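Long-range contacts in peroxisomal membrane protein LPX1 (Saccharomyces cerevisiae, PDB 2Y6U), which hydrolyses acyl esters in peroxisomes, with acyl esterase, triacylglycerol lipase and phospholipase A activity: residues L90-V95 against D120-A125; L138-H144 against F162-I168; K285-V291 against N312-I318. All coordinates share one frame; numbering follows the deposited sequence. Where two conformers were deposited one is given.

Interaction 1. Residues L90-V95 against D120-A125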
loop_
_atom_site.group_PDB
_atom_site.type_symbol
_atom_site.label_atom_id
_atom_site.label_comp_id
_atom_site.label_asym_id
_atom_site.label_seq_id
_atom_site.Cartn_x
_atom_site.Cartn_y
_atom_site.Cartn_z
ATOM N N LEU A 90 -13.317 -5.579 13.758
ATOM C CA LEU A 90 -13.779 -5.532 12.360
ATOM C C LEU A 90 -13.800 -6.912 11.773
ATOM O O LEU A 90 -12.780 -7.624 11.778
ATOM C CB LEU A 90 -12.838 -4.699 11.511
ATOM C CG LEU A 90 -12.425 -3.336 12.055
ATOM C CD1 LEU A 90 -11.479 -2.551 11.102
ATOM C CD2 LEU A 90 -13.674 -2.443 12.378
ATOM N N LEU A 91 -14.916 -7.293 11.193
ATOM C CA LEU A 91 -15.071 -8.505 10.545
ATOM C C LEU A 91 -15.344 -8.253 9.062
ATOM O O LEU A 91 -16.348 -7.648 8.680
ATOM C CB LEU A 91 -16.221 -9.314 11.139
ATOM C CG LEU A 91 -16.146 -9.761 12.597
ATOM C CD1 LEU A 91 -17.329 -10.775 12.865
ATOM C CD2 LEU A 91 -14.842 -10.200 13.048
ATOM N N ILE A 92 -14.382 -8.578 8.231
ATOM C CA ILE A 92 -14.386 -8.146 6.836
ATOM C C ILE A 92 -14.670 -9.317 5.848
ATOM O O ILE A 92 -14.113 -10.395 5.975
ATOM C CB ILE A 92 -13.004 -7.523 6.502
ATOM C CG1 ILE A 92 -12.778 -6.275 7.333
ATOM C CG2 ILE A 92 -12.838 -7.192 4.946
ATOM C CD1 ILE A 92 -11.264 -5.741 7.277
ATOM N N ASP A 93 -15.530 -9.079 4.832
ATOM C CA ASP A 93 -15.698 -10.032 3.728
ATOM C C ASP A 93 -14.911 -9.541 2.528
ATOM O O ASP A 93 -15.061 -8.400 2.037
ATOM C CB ASP A 93 -17.113 -10.144 3.265
ATOM C CG ASP A 93 -17.968 -11.046 4.129
ATOM O OD1 ASP A 93 -17.472 -12.015 4.698
ATOM O OD2 ASP A 93 -19.179 -10.772 4.186
ATOM N N GLN A 94 -14.026 -10.394 2.050
ATOM C CA GLN A 94 -13.260 -10.085 0.820
ATOM C C GLN A 94 -14.268 -9.886 -0.328
ATOM O O GLN A 94 -15.409 -10.380 -0.267
ATOM C CB GLN A 94 -12.369 -11.260 0.517
ATOM C CG GLN A 94 -11.219 -11.448 1.522
ATOM C CD GLN A 94 -10.290 -10.243 1.477
ATOM O OE1 GLN A 94 -9.684 -9.926 0.457
ATOM N NE2 GLN A 94 -10.154 -9.580 2.602
ATOM N N VAL A 95 -13.831 -9.221 -1.416
ATOM C CA VAL A 95 -14.733 -8.779 -2.487
ATOM C C VAL A 95 -15.558 -9.890 -3.084
ATOM O O VAL A 95 -16.692 -9.647 -3.497
ATOM C CB VAL A 95 -13.986 -8.036 -3.656
ATOM C CG1 VAL A 95 -13.471 -6.626 -3.231
ATOM C CG2 VAL A 95 -12.901 -8.932 -4.267
ATOM N N ASP A 120 -7.478 -4.029 0.360
ATOM C CA ASP A 120 -8.862 -3.761 0.803
ATOM C C ASP A 120 -8.954 -3.685 2.341
ATOM O O ASP A 120 -9.580 -2.780 2.908
ATOM C CB ASP A 120 -9.764 -4.883 0.297
ATOM C CG ASP A 120 -9.904 -4.856 -1.250
ATOM O OD1 ASP A 120 -9.669 -3.788 -1.863
ATOM O OD2 ASP A 120 -10.200 -5.937 -1.810
ATOM N N VAL A 121 -8.248 -4.625 2.991
ATOM C CA VAL A 121 -8.196 -4.702 4.415
ATOM C C VAL A 121 -7.605 -3.424 4.919
ATOM O O VAL A 121 -8.098 -2.824 5.908
ATOM C CB VAL A 121 -7.439 -5.899 4.908
ATOM C CG1 VAL A 121 -7.257 -5.811 6.490
ATOM C CG2 VAL A 121 -8.230 -7.263 4.561
ATOM N N LEU A 122 -6.496 -2.986 4.343
ATOM C CA LEU A 122 -5.854 -1.768 4.801
ATOM C C LEU A 122 -6.766 -0.545 4.620
ATOM O O LEU A 122 -6.786 0.348 5.468
ATOM C CB LEU A 122 -4.532 -1.536 4.103
ATOM C CG LEU A 122 -3.435 -2.577 4.524
ATOM C CD1 LEU A 122 -2.187 -2.317 3.579
ATOM C CD2 LEU A 122 -3.061 -2.420 5.992
ATOM N N LYS A 123 -7.423 -0.471 3.488
ATOM C CA LYS A 123 -8.315 0.663 3.200
ATOM C C LYS A 123 -9.386 0.760 4.357
ATOM O O LYS A 123 -9.593 1.820 4.897
ATOM C CB LYS A 123 -8.977 0.479 1.813
ATOM C CG LYS A 123 -9.775 1.741 1.411
ATOM C CD LYS A 123 -10.340 1.505 -0.033
ATOM C CE LYS A 123 -10.883 2.767 -0.763
ATOM N NZ LYS A 123 -12.158 2.968 -0.169
ATOM N N ILE A 124 -9.989 -0.361 4.683
ATOM C CA ILE A 124 -11.004 -0.444 5.762
ATOM C C ILE A 124 -10.421 -0.091 7.154
ATOM O O ILE A 124 -10.915 0.784 7.876
ATOM C CB ILE A 124 -11.632 -1.783 5.802
ATOM C CG1 ILE A 124 -12.516 -2.026 4.565
ATOM C CG2 ILE A 124 -12.540 -1.966 7.124
ATOM C CD1 ILE A 124 -12.975 -3.552 4.386
ATOM N N ALA A 125 -9.367 -0.804 7.525
ATOM C CA ALA A 125 -8.798 -0.655 8.841
ATOM C C ALA A 125 -8.148 0.643 9.080
ATOM O O ALA A 125 -8.266 1.226 10.215
ATOM C CB ALA A 125 -7.780 -1.855 9.095
HETATM O O HOH W 1 -11.097 -8.451 -1.152
#
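Ile92 and Ile124 meet tip to tip between the strand and the helix, CG2 of Ile92 lying 3.7 Å from CD1 of Ile124. In Ile92 the CG1 branch stands anti to the carbonyl carbon (chi1 -64°) and CG2 anti to the backbone N, a fork that presents both arms to the helix. Its CD1 reaches CG2 and CD1 of Ile124 and, at 4.1 Å, CG1 of Val121. Two residues earlier, Leu90 slides past Ile124 in the opposite sense and sets its CD1 4.0 Å from CA of Ala125. This is the layered packing of an alpha/beta hydrolase, strand 84-92 of the central sheet against helix 114-125: the axes of residues 90-92 and 120-125 approach to 10.4 Å, at 148° between their directions, and Tyr35 of the next strand touches both isoleucines. Past the strand the chemistry turns polar. The chain of Gln94 bends at chi2 (-63°), bringing NE2 to 3.6 Å from CG2 of Val121 while OE1 accepts from a water. That water also donates to Asp120 OD2 at 2.7 Å and accepts from Val95 N, a three-way bridge from loop to helix. The Asp120 carboxylate is held further by Ser16 at OD1 and a salt bridge from Arg19 to OD2, while CG1 of Val95 packs across it.

Interaction 2. Residues L138-H144 against F162-I168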
loop_
_atom_site.group_PDB
_atom_site.type_symbol
_atom_site.label_atom_id
_atom_site.label_comp_id
_atom_site.label_asym_id
_atom_site.label_seq_id
_atom_site.Cartn_x
_atom_site.Cartn_y
_atom_site.Cartn_z
ATOM N N LEU A 138 -3.714 -0.487 20.429
ATOM C CA LEU A 138 -2.935 -1.589 19.925
ATOM C C LEU A 138 -3.850 -2.397 19.006
ATOM O O LEU A 138 -4.960 -2.686 19.346
ATOM C CB LEU A 138 -2.444 -2.494 21.044
ATOM C CG LEU A 138 -1.326 -1.885 21.950
ATOM C CD1 LEU A 138 -0.983 -2.782 23.182
ATOM C CD2 LEU A 138 0.036 -1.518 21.155
ATOM N N ASN A 139 -3.324 -2.693 17.827
ATOM C CA ASN A 139 -4.128 -3.292 16.820
ATOM C C ASN A 139 -3.617 -4.668 16.531
ATOM O O ASN A 139 -2.398 -4.847 16.335
ATOM C CB ASN A 139 -3.996 -2.453 15.574
ATOM C CG ASN A 139 -4.511 -0.982 15.742
ATOM O OD1 ASN A 139 -5.498 -0.729 16.428
ATOM N ND2 ASN A 139 -3.718 -0.015 15.218
ATOM N N VAL A 140 -4.533 -5.594 16.394
ATOM C CA VAL A 140 -4.194 -7.007 16.216
ATOM C C VAL A 140 -4.937 -7.529 14.995
ATOM O O VAL A 140 -6.104 -7.199 14.820
ATOM C CB VAL A 140 -4.687 -7.823 17.397
ATOM C CG1 VAL A 140 -4.313 -9.400 17.192
ATOM C CG2 VAL A 140 -4.218 -7.221 18.728
ATOM N N VAL A 141 -4.238 -8.218 14.097
ATOM C CA VAL A 141 -4.892 -8.842 12.923
ATOM C C VAL A 141 -4.821 -10.324 13.109
ATOM O O VAL A 141 -3.797 -10.827 13.513
ATOM C CB VAL A 141 -4.266 -8.399 11.574
ATOM C CG1 VAL A 141 -2.752 -8.703 11.519
ATOM C CG2 VAL A 141 -5.059 -8.999 10.322
ATOM N N ILE A 142 -5.949 -10.973 12.896
ATOM C CA ILE A 142 -6.104 -12.377 13.073
ATOM C C ILE A 142 -6.636 -12.928 11.741
ATOM O O ILE A 142 -7.692 -12.515 11.226
ATOM C CB ILE A 142 -7.066 -12.772 14.225
ATOM C CG1 ILE A 142 -6.730 -12.051 15.537
ATOM C CG2 ILE A 142 -7.156 -14.356 14.328
ATOM C CD1 ILE A 142 -7.465 -10.718 15.737
ATOM N N GLY A 143 -5.912 -13.861 11.121
ATOM C CA GLY A 143 -6.331 -14.339 9.826
ATOM C C GLY A 143 -6.245 -15.837 9.744
ATOM O O GLY A 143 -5.272 -16.433 10.239
ATOM N N HIS A 144 -7.257 -16.447 9.197
ATOM C CA HIS A 144 -7.201 -17.885 8.816
ATOM C C HIS A 144 -6.837 -18.078 7.309
ATOM O O HIS A 144 -7.479 -17.501 6.458
ATOM C CB HIS A 144 -8.565 -18.495 9.125
ATOM C CG HIS A 144 -8.670 -19.923 8.739
ATOM N ND1 HIS A 144 -9.572 -20.381 7.818
ATOM C CD2 HIS A 144 -7.917 -20.977 9.090
ATOM C CE1 HIS A 144 -9.392 -21.683 7.635
ATOM N NE2 HIS A 144 -8.427 -22.094 8.434
ATOM N N PHE A 162 -0.559 -2.815 12.347
ATOM C CA PHE A 162 -0.802 -3.905 13.294
ATOM C C PHE A 162 0.425 -4.137 14.198
ATOM O O PHE A 162 1.531 -4.284 13.708
ATOM C CB PHE A 162 -1.276 -5.178 12.557
ATOM C CG PHE A 162 -2.557 -4.998 11.864
ATOM C CD1 PHE A 162 -3.720 -4.838 12.541
ATOM C CD2 PHE A 162 -2.621 -5.119 10.485
ATOM C CE1 PHE A 162 -4.917 -4.620 11.860
ATOM C CE2 PHE A 162 -3.838 -4.946 9.808
ATOM C CZ PHE A 162 -4.962 -4.708 10.500
ATOM N N HIS A 163 0.202 -4.271 15.477
ATOM C CA HIS A 163 1.269 -4.522 16.408
ATOM C C HIS A 163 1.487 -6.023 16.648
ATOM O O HIS A 163 2.518 -6.395 17.138
ATOM C CB HIS A 163 0.891 -3.858 17.733
ATOM C CG HIS A 163 0.679 -2.388 17.607
ATOM N ND1 HIS A 163 -0.576 -1.844 17.394
ATOM C CD2 HIS A 163 1.565 -1.346 17.566
ATOM C CE1 HIS A 163 -0.456 -0.519 17.267
ATOM N NE2 HIS A 163 0.832 -0.191 17.354
ATOM N N LEU A 164 0.459 -6.810 16.446
ATOM C CA LEU A 164 0.465 -8.264 16.727
ATOM C C LEU A 164 -0.291 -8.961 15.588
ATOM O O LEU A 164 -1.404 -8.508 15.182
ATOM C CB LEU A 164 -0.235 -8.509 18.058
ATOM C CG LEU A 164 -0.431 -9.980 18.436
ATOM C CD1 LEU A 164 0.987 -10.629 18.666
ATOM C CD2 LEU A 164 -1.275 -10.065 19.722
ATOM N N LEU A 165 0.299 -10.019 15.027
ATOM C CA LEU A 165 -0.302 -10.839 13.955
ATOM C C LEU A 165 -0.571 -12.193 14.532
ATOM O O LEU A 165 0.310 -12.771 15.236
ATOM C CB LEU A 165 0.665 -10.984 12.788
ATOM C CG LEU A 165 0.717 -9.828 11.795
ATOM C CD1 LEU A 165 1.144 -8.447 12.346
ATOM C CD2 LEU A 165 1.583 -10.342 10.621
ATOM N N ILE A 166 -1.760 -12.728 14.297
ATOM C CA ILE A 166 -2.113 -14.055 14.721
ATOM C C ILE A 166 -2.600 -14.781 13.449
ATOM O O ILE A 166 -3.601 -14.408 12.821
ATOM C CB ILE A 166 -3.213 -14.084 15.783
ATOM C CG1 ILE A 166 -2.791 -13.226 17.005
ATOM C CG2 ILE A 166 -3.516 -15.586 16.137
ATOM C CD1 ILE A 166 -3.795 -13.210 18.156
ATOM N N LEU A 167 -1.834 -15.753 13.017
ATOM C CA LEU A 167 -2.080 -16.462 11.794
ATOM C C LEU A 167 -2.547 -17.853 12.124
ATOM O O LEU A 167 -1.808 -18.632 12.766
ATOM C CB LEU A 167 -0.753 -16.510 10.995
ATOM C CG LEU A 167 0.066 -15.240 10.862
ATOM C CD1 LEU A 167 1.359 -15.529 10.063
ATOM C CD2 LEU A 167 -0.723 -14.109 10.200
ATOM N N ILE A 168 -3.749 -18.223 11.689
ATOM C CA ILE A 168 -4.280 -19.535 12.004
ATOM C C ILE A 168 -4.207 -20.289 10.675
ATOM O O ILE A 168 -4.903 -19.961 9.711
ATOM C CB ILE A 168 -5.698 -19.475 12.506
ATOM C CG1 ILE A 168 -5.836 -18.542 13.755
ATOM C CG2 ILE A 168 -6.217 -20.950 12.799
ATOM C CD1 ILE A 168 -7.314 -18.048 13.968
#
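His163 and Asn139 grip each other through two strong bonds: Asn139 N points at ND1 of His163 over 2.9 Å, almost straight at 171° and near the ring plane, and His163 N returns 2.8 Å to Asn139 O. The pair opens the parallel pairing of strands 137-144 and 164-168, the two ends of a beta-alpha-beta unit whose helix 146-157 covers one face of the sheet. Farther along, the ladder alternates regularly from Val141 N to Leu164 O as far as Ile168 N to Gly143 O, the last at 2.8 Å. Gly143 lies in the Gly-x-Ser-x-Gly pattern of a probable nucleophile elbow, where the strand would turn into that helix. Beyond it His144 passes NE2 to the carbonyl of His323.

Packing thickens around these bonds. Leu138 lays CD2 over the centre of the His163 ring, 3.7 Å from the centroid. With an alanine here in place of His163, Asn139 N would probably lose its ring acceptor and CD2 of Leu138 the face it rests on. On the face opposite Val141, CG1 of Val140 touches CD2 of Leu164 and CD1 of Ile166. On the helix-covered face Val141 holds CG1 between its backbone N and carbonyl carbon (chi1 57°), where it touches CG of Leu165 at 3.7 Å, and its CB sits 3.6 Å from the centroid of the Phe162 ring, 3° off the normal.

Interaction 3. Residues K285-V291 against N312-I318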
loop_
_atom_site.group_PDB
_atom_site.type_symbol
_atom_site.label_atom_id
_atom_site.label_comp_id
_atom_site.label_asym_id
_atom_site.label_seq_id
_atom_site.Cartn_x
_atom_site.Cartn_y
_atom_site.Cartn_z
ATOM N N LYS A 285 7.000 -7.749 13.435
ATOM C CA LYS A 285 6.051 -7.826 14.523
ATOM C C LYS A 285 5.989 -9.189 15.150
ATOM O O LYS A 285 6.145 -10.191 14.486
ATOM C CB LYS A 285 4.622 -7.510 13.997
ATOM C CG LYS A 285 4.498 -6.233 13.248
ATOM C CD LYS A 285 4.862 -4.969 14.086
ATOM C CE LYS A 285 4.900 -3.703 13.227
ATOM N NZ LYS A 285 3.639 -3.470 12.503
ATOM N N ARG A 286 5.658 -9.229 16.428
ATOM C CA ARG A 286 5.316 -10.477 17.038
ATOM C C ARG A 286 4.209 -11.153 16.239
ATOM O O ARG A 286 3.167 -10.552 15.999
ATOM C CB ARG A 286 4.779 -10.158 18.432
ATOM C CG ARG A 286 4.266 -11.395 19.141
ATOM C CD ARG A 286 5.355 -12.038 19.762
ATOM N NE ARG A 286 5.078 -13.078 20.789
ATOM C CZ ARG A 286 5.901 -14.129 21.012
ATOM N NH1 ARG A 286 7.023 -14.345 20.273
ATOM N NH2 ARG A 286 5.594 -14.997 21.985
ATOM N N THR A 287 4.439 -12.401 15.849
ATOM C CA THR A 287 3.560 -13.170 15.016
ATOM C C THR A 287 3.349 -14.544 15.629
ATOM O O THR A 287 4.346 -15.342 15.966
ATOM C CB THR A 287 4.196 -13.277 13.619
ATOM O OG1 THR A 287 4.399 -11.978 13.090
ATOM C CG2 THR A 287 3.259 -14.096 12.675
ATOM N N ILE A 288 2.107 -14.812 15.941
ATOM C CA ILE A 288 1.689 -16.093 16.480
ATOM C C ILE A 288 1.191 -16.942 15.319
ATOM O O ILE A 288 0.348 -16.493 14.536
ATOM C CB ILE A 288 0.516 -15.890 17.440
ATOM C CG1 ILE A 288 0.798 -14.804 18.463
ATOM C CG2 ILE A 288 0.104 -17.208 18.062
ATOM C CD1 ILE A 288 2.178 -14.968 19.326
ATOM N N HIS A 289 1.618 -18.196 15.246
ATOM C CA HIS A 289 1.247 -19.081 14.189
ATOM C C HIS A 289 0.554 -20.228 14.860
ATOM O O HIS A 289 1.136 -20.919 15.685
ATOM C CB HIS A 289 2.521 -19.502 13.498
ATOM C CG HIS A 289 2.332 -20.355 12.291
ATOM N ND1 HIS A 289 3.408 -20.933 11.647
ATOM C CD2 HIS A 289 1.215 -20.740 11.610
ATOM C CE1 HIS A 289 2.963 -21.618 10.621
ATOM N NE2 HIS A 289 1.645 -21.497 10.552
ATOM N N ILE A 290 -0.744 -20.366 14.617
ATOM C CA ILE A 290 -1.551 -21.377 15.233
ATOM C C ILE A 290 -1.824 -22.401 14.154
ATOM O O ILE A 290 -2.323 -22.082 13.059
ATOM C CB ILE A 290 -2.856 -20.829 15.780
ATOM C CG1 ILE A 290 -2.581 -19.740 16.832
ATOM C CG2 ILE A 290 -3.773 -22.014 16.392
ATOM C CD1 ILE A 290 -3.789 -19.031 17.442
ATOM N N VAL A 291 -1.460 -23.639 14.433
ATOM C CA VAL A 291 -1.671 -24.721 13.468
ATOM C C VAL A 291 -2.448 -25.832 14.124
ATOM O O VAL A 291 -2.402 -26.030 15.332
ATOM C CB VAL A 291 -0.394 -25.259 12.824
ATOM C CG1 VAL A 291 0.507 -24.128 12.195
ATOM C CG2 VAL A 291 0.414 -26.088 13.838
ATOM N N ASN A 312 10.220 -12.632 15.014
ATOM C CA ASN A 312 9.571 -12.686 16.303
ATOM C C ASN A 312 8.400 -13.608 16.183
ATOM O O ASN A 312 7.289 -13.200 15.855
ATOM C CB ASN A 312 9.157 -11.268 16.771
ATOM C CG ASN A 312 8.714 -11.207 18.243
ATOM O OD1 ASN A 312 8.640 -12.267 18.921
ATOM N ND2 ASN A 312 8.421 -10.003 18.753
ATOM N N TYR A 313 8.628 -14.894 16.431
ATOM C CA TYR A 313 7.704 -15.941 16.006
ATOM C C TYR A 313 7.383 -16.891 17.152
ATOM O O TYR A 313 8.307 -17.221 17.985
ATOM C CB TYR A 313 8.421 -16.738 14.937
ATOM C CG TYR A 313 7.699 -17.972 14.416
ATOM C CD1 TYR A 313 6.800 -17.896 13.408
ATOM C CD2 TYR A 313 7.904 -19.254 15.019
ATOM C CE1 TYR A 313 6.147 -18.949 12.940
ATOM C CE2 TYR A 313 7.297 -20.308 14.549
ATOM C CZ TYR A 313 6.409 -20.208 13.503
ATOM O OH TYR A 313 5.801 -21.331 13.017
ATOM N N HIS A 314 6.104 -17.296 17.250
ATOM C CA HIS A 314 5.683 -18.265 18.234
ATOM C C HIS A 314 4.713 -19.219 17.587
ATOM O O HIS A 314 3.717 -18.772 17.008
ATOM C CB HIS A 314 4.983 -17.588 19.392
ATOM C CG HIS A 314 4.379 -18.563 20.385
ATOM N ND1 HIS A 314 4.999 -18.929 21.567
ATOM C CD2 HIS A 314 3.240 -19.297 20.331
ATOM C CE1 HIS A 314 4.223 -19.770 22.229
ATOM N NE2 HIS A 314 3.177 -20.057 21.479
ATOM N N LEU A 315 4.938 -20.528 17.693
ATOM C CA LEU A 315 4.025 -21.532 17.171
ATOM C C LEU A 315 3.157 -22.068 18.324
ATOM O O LEU A 315 3.670 -22.388 19.436
ATOM C CB LEU A 315 4.801 -22.745 16.549
ATOM C CG LEU A 315 3.884 -23.830 15.901
ATOM C CD1 LEU A 315 3.292 -23.345 14.522
ATOM C CD2 LEU A 315 4.651 -25.162 15.896
ATOM N N ASP A 316 1.832 -22.219 18.071
ATOM C CA ASP A 316 0.954 -22.990 18.957
ATOM C C ASP A 316 0.307 -24.089 18.153
ATOM O O ASP A 316 -0.188 -23.839 17.068
ATOM C CB ASP A 316 -0.253 -22.224 19.458
ATOM C CG ASP A 316 0.045 -21.371 20.543
ATOM O OD1 ASP A 316 0.630 -21.853 21.574
ATOM O OD2 ASP A 316 -0.194 -20.171 20.318
ATOM N N VAL A 317 0.342 -25.285 18.658
ATOM C CA VAL A 317 -0.199 -26.452 17.921
ATOM C C VAL A 317 -1.490 -26.838 18.677
ATOM O O VAL A 317 -1.455 -27.051 19.891
ATOM C CB VAL A 317 0.813 -27.589 17.891
ATOM C CG1 VAL A 317 0.258 -28.876 17.305
ATOM C CG2 VAL A 317 2.096 -27.194 17.059
ATOM N N ILE A 318 -2.590 -26.909 17.969
ATOM C CA ILE A 318 -3.845 -27.264 18.544
ATOM C C ILE A 318 -3.992 -28.730 18.434
ATOM O O ILE A 318 -4.094 -29.262 17.330
ATOM C CB ILE A 318 -5.063 -26.519 17.836
ATOM C CG1 ILE A 318 -4.924 -24.996 17.781
ATOM C CG2 ILE A 318 -6.406 -26.913 18.551
ATOM C CD1 ILE A 318 -4.738 -24.328 19.143
HETATM O O HOH W 2 8.395 -11.383 13.120
HETATM O O HOH W 3 8.702 -16.298 20.962
#
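Tyr313 lies along the sheet and brings its hydroxyl to the rim of His289, OH meeting ND1 in a 2.8 Å hydrogen bond. The two rings meet rim to rim, neither over the face of the other, with planes 72° apart; CB of His289 instead nestles against CE1 of Tyr313. With CG anti to its backbone N (chi1 -176°), the imidazole is carried out beside Leu315, whose CD1 lies over one ring face 4.0 Å from the centroid. The same methyl fills the hollow before Val291, 3.7 Å from CG1, and CG2 of Val291 completes the row against CG2 of Val317. Gln303 of helix 300-309 touches both His289 and Leu315.

On the other face the relief is different. CD1 of Ile288 abuts CB of His314, and its CG2 approaches the carboxylate of Asp316. NE2 of His314 donates to OD1 of Asp316, which it meets from above the carboxylate plane; OD1 also meets Arg336, while OD2 takes a bond from His340, and the acid thus has partners on both oxygens. The tightest fit is CG2 of Ile290 against CG1 of Ile318, 3.5 Å, a closer approach than carbons usually make.

At the N-terminal end of the pair, the Arg286 chain bends at chi2 and crosses Asn312 at about a right angle. Its NH1 bonds OD1 of Asn312 at 3.0 Å, tilted from the guanidinium plane, and a water joins NH1 to Tyr313 O. CB of His314 lies over the guanidinium face. Backbone bonds run along the ladder, from Thr287 N to Asn312 O at one end to Ile318 N to Val291 O at the other, parallel with a 21° twist. Strand 313-318 is the outermost of the sheet within the chain, and this pairing closes the parallel side of the central sheet of the alpha/beta hydrolase fold.

All three contacts build on one central sheet, but from different places. Interaction 1 is a strand-to-helix contact, wholly buried, joined by apolar side chains and a bridging water; interactions 2 and 3 are parallel strand pairs stitched by backbone bonds. Interaction 2 is largely buried, whereas interaction 3, at the sheet margin, is only partly so and brings more polar side chains into play. Interactions 2 and 3 abut because strands 164-168 and 286-292 are neighbours: Ile290 N meets Leu167 O, and Lys285 NZ, in the given conformer, probably bonds Phe162 O. Interaction 1 touches interaction 2 more lightly, through Ala125 CB and Phe162 CZ, and stays about 9 Å, nearest atoms, from interaction 3.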